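Long-range contact in cytochrome P450 monooxygenase (Rhodococcus sp. ECU0066, PDB 6KBH), which probably oxidises organic substrates as a self-sufficient P450 monooxygenase, its haem domain fused to a reductase carrying FMN and a [2Fe-2S] cluster: residues Trp60-Glu65 with Val77-Glu82. Numbering follows the deposited sequence.
Sequences WSRDEE and VVTRYE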
loop_
_atom_site.group_PDB
_atom_site.type_symbol
_atom_site.label_atom_id
_atom_site.label_comp_id
_atom_site.label_asym_id
_atom_site.label_seq_id
_atom_site.Cartn_x
_atom_site.Cartn_y
_atom_site.Cartn_z
ATOM N N TRP A 60 -3.312 24.588 16.317
ATOM C CA TRP A 60 -3.645 25.998 16.134
ATOM C C TRP A 60 -3.225 26.498 14.758
ATOM O O TRP A 60 -3.857 27.408 14.209
ATOM C CB TRP A 60 -2.990 26.845 17.230
ATOM C CG TRP A 60 -1.493 26.878 17.140
ATOM C CD1 TRP A 60 -0.615 26.029 17.751
ATOM C CD2 TRP A 60 -0.696 27.796 16.378
ATOM N NE1 TRP A 60 0.677 26.362 17.419
ATOM C CE2 TRP A 60 0.653 27.442 16.576
ATOM C CE3 TRP A 60 -0.995 28.880 15.546
ATOM C CZ2 TRP A 60 1.703 28.138 15.980
ATOM C CZ3 TRP A 60 0.050 29.567 14.950
ATOM C CH2 TRP A 60 1.381 29.192 15.171
ATOM N N SER A 61 -2.168 25.920 14.185
ATOM C CA SER A 61 -1.715 26.364 12.872
ATOM C C SER A 61 -2.582 25.786 11.753
ATOM O O SER A 61 -2.857 26.470 10.762
ATOM C CB SER A 61 -0.244 25.993 12.672
ATOM O OG SER A 61 0.288 26.623 11.519
ATOM N N ARG A 62 -3.029 24.535 11.891
ATOM C CA ARG A 62 -3.966 23.990 10.910
ATOM C C ARG A 62 -5.259 24.790 10.884
ATOM O O ARG A 62 -5.888 24.938 9.829
ATOM C CB ARG A 62 -4.254 22.514 11.214
ATOM C CG ARG A 62 -3.085 21.600 10.929
ATOM C CD ARG A 62 -3.395 20.126 10.863
ATOM N NE ARG A 62 -3.777 19.566 12.153
ATOM C CZ ARG A 62 -2.936 19.341 13.156
ATOM N NH1 ARG A 62 -1.652 19.645 13.033
ATOM N NH2 ARG A 62 -3.384 18.824 14.294
ATOM N N ASP A 63 -5.651 25.347 12.027
ATOM C CA ASP A 63 -6.942 26.014 12.119
ATOM C C ASP A 63 -6.868 27.457 11.641
ATOM O O ASP A 63 -7.644 27.868 10.771
ATOM C CB ASP A 63 -7.462 25.942 13.554
ATOM C CG ASP A 63 -7.834 24.532 13.963
ATOM O OD1 ASP A 63 -8.016 23.681 13.067
ATOM O OD2 ASP A 63 -7.951 24.266 15.177
ATOM N N GLU A 64 -5.937 28.243 12.181
ATOM C CA GLU A 64 -5.979 29.681 11.970
ATOM C C GLU A 64 -4.773 30.274 11.255
ATOM O O GLU A 64 -4.878 31.404 10.767
ATOM C CB GLU A 64 -6.167 30.407 13.313
ATOM C CG GLU A 64 -7.078 29.662 14.277
ATOM C CD GLU A 64 -7.135 30.311 15.640
ATOM O OE1 GLU A 64 -7.430 31.522 15.712
ATOM O OE2 GLU A 64 -6.877 29.609 16.640
ATOM N N GLU A 65 -3.649 29.565 11.160
ATOM C CA GLU A 65 -2.473 30.091 10.466
ATOM C C GLU A 65 -1.679 28.944 9.867
ATOM O O GLU A 65 -0.757 28.408 10.495
ATOM C CB GLU A 65 -1.596 30.928 11.395
ATOM C CG GLU A 65 -0.603 31.795 10.643
ATOM C CD GLU A 65 0.153 32.737 11.547
ATOM O OE1 GLU A 65 0.028 32.600 12.782
ATOM O OE2 GLU A 65 0.870 33.614 11.019
ATOM N N VAL A 77 7.160 27.762 8.348
ATOM C CA VAL A 77 6.541 26.509 8.763
ATOM C C VAL A 77 5.257 26.309 7.972
ATOM O O VAL A 77 4.441 27.232 7.853
ATOM C CB VAL A 77 6.261 26.492 10.274
ATOM C CG1 VAL A 77 5.767 25.122 10.711
ATOM C CG2 VAL A 77 7.505 26.881 11.042
ATOM N N VAL A 78 5.080 25.102 7.437
ATOM C CA VAL A 78 3.925 24.743 6.622
ATOM C C VAL A 78 3.244 23.552 7.273
ATOM O O VAL A 78 3.890 22.545 7.582
ATOM C CB VAL A 78 4.325 24.434 5.170
ATOM C CG1 VAL A 78 3.095 24.087 4.340
ATOM C CG2 VAL A 78 5.055 25.624 4.575
ATOM N N THR A 79 1.937 23.665 7.462
ATOM C CA THR A 79 1.249 22.886 8.470
ATOM C C THR A 79 0.138 21.995 7.926
ATOM O O THR A 79 -0.041 20.896 8.458
ATOM C CB THR A 79 0.721 23.850 9.544
ATOM O OG1 THR A 79 1.803 24.215 10.415
ATOM C CG2 THR A 79 -0.391 23.273 10.351
ATOM N N ARG A 80 -0.532 22.367 6.832
ATOM C CA ARG A 80 -1.685 21.616 6.348
ATOM C C ARG A 80 -1.326 20.696 5.175
ATOM O O ARG A 80 -0.403 20.964 4.402
ATOM C CB ARG A 80 -2.813 22.580 5.964
ATOM C CG ARG A 80 -3.304 23.364 7.174
ATOM C CD ARG A 80 -4.748 23.823 7.084
ATOM N NE ARG A 80 -4.907 25.011 6.257
ATOM C CZ ARG A 80 -5.818 25.953 6.482
ATOM N NH1 ARG A 80 -6.639 25.851 7.519
ATOM N NH2 ARG A 80 -5.898 27.003 5.678
ATOM N N TYR A 81 -2.095 19.611 5.043
ATOM C CA TYR A 81 -1.690 18.453 4.245
ATOM C C TYR A 81 -1.690 18.745 2.745
ATOM O O TYR A 81 -0.775 18.315 2.031
ATOM C CB TYR A 81 -2.602 17.271 4.593
ATOM C CG TYR A 81 -2.547 16.063 3.678
ATOM C CD1 TYR A 81 -3.305 16.006 2.518
ATOM C CD2 TYR A 81 -1.783 14.949 4.015
ATOM C CE1 TYR A 81 -3.272 14.908 1.698
ATOM C CE2 TYR A 81 -1.747 13.840 3.194
ATOM C CZ TYR A 81 -2.497 13.826 2.040
ATOM O OH TYR A 81 -2.476 12.733 1.211
ATOM N N GLU A 82 -2.702 19.460 2.246
ATOM C CA GLU A 82 -2.665 19.892 0.851
ATOM C C GLU A 82 -1.395 20.691 0.570
ATOM O O GLU A 82 -0.752 20.509 -0.470
ATOM C CB GLU A 82 -3.898 20.737 0.513
ATOM C CG GLU A 82 -5.241 20.008 0.275
ATOM C CD GLU A 82 -5.125 18.671 -0.449
ATOM O OE1 GLU A 82 -5.146 18.663 -1.700
ATOM O OE2 GLU A 82 -5.030 17.623 0.226
#
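Thr-79 points toward helix 59-64 and touches both Ser-61 and Arg-62. This is the tightly packed part of the contact. Chi1 of -79° puts OG1 beside the backbone N and the methyl CG2 anti to it, which turns the two branches to different neighbours. Thr-79 OG1 donates a hydrogen bond to Ser-61 OG over 3.1 Å. Thr-79 CG2 lies 3.2 Å from Arg-62 CG. The Thr-79 and Arg-62 side chains cross at about a right angle, with the methyl at the aliphatic base of Arg-62. The Arg-62 chain then bends at chi3, and its NH1 reaches the OG of Ser-359 and the carbonyl oxygen of Ala-55. Ser-359 OG also hydrogen-bonds Thr-79 O, so one hydroxyl links both sides of the contact.

The looser side belongs to Arg-80, which is partly exposed. Its CG and CD run past the Arg-62 backbone, with Arg-80 CD 3.2 Å from Arg-62 O. Arg-80 NH1 donates a hydrogen bond to Arg-62 O, 2.6 Å away. The bond is bent, with an N-H...O angle of 130°. The oxygen also sits 32° out of the guanidinium plane, though NH1 lies nearly in line with the C=O bond. This one bond is the polar grip of Arg-80 on the helix. Asp-63 is exposed on this side. Asp-63 OD1 stays 6.1 Å from Arg-80 NH1 and forms a salt bridge with Arg-59 instead.

The contact is structural packing, away from the haem, FMN and iron-sulfur sites. Arg-80 is the N-cap residue of helix 81-89. The order helix 59-64, antiparallel strands 67-69 and 76-78, helix 81-89 matches helix A, the first two beta-1 strands and helix B of the P450 fold. The chain leaving helix 59-64 enters edge strand 67-69, turns, and comes back as strand 76-78, which lies between 67-69 and 352-355.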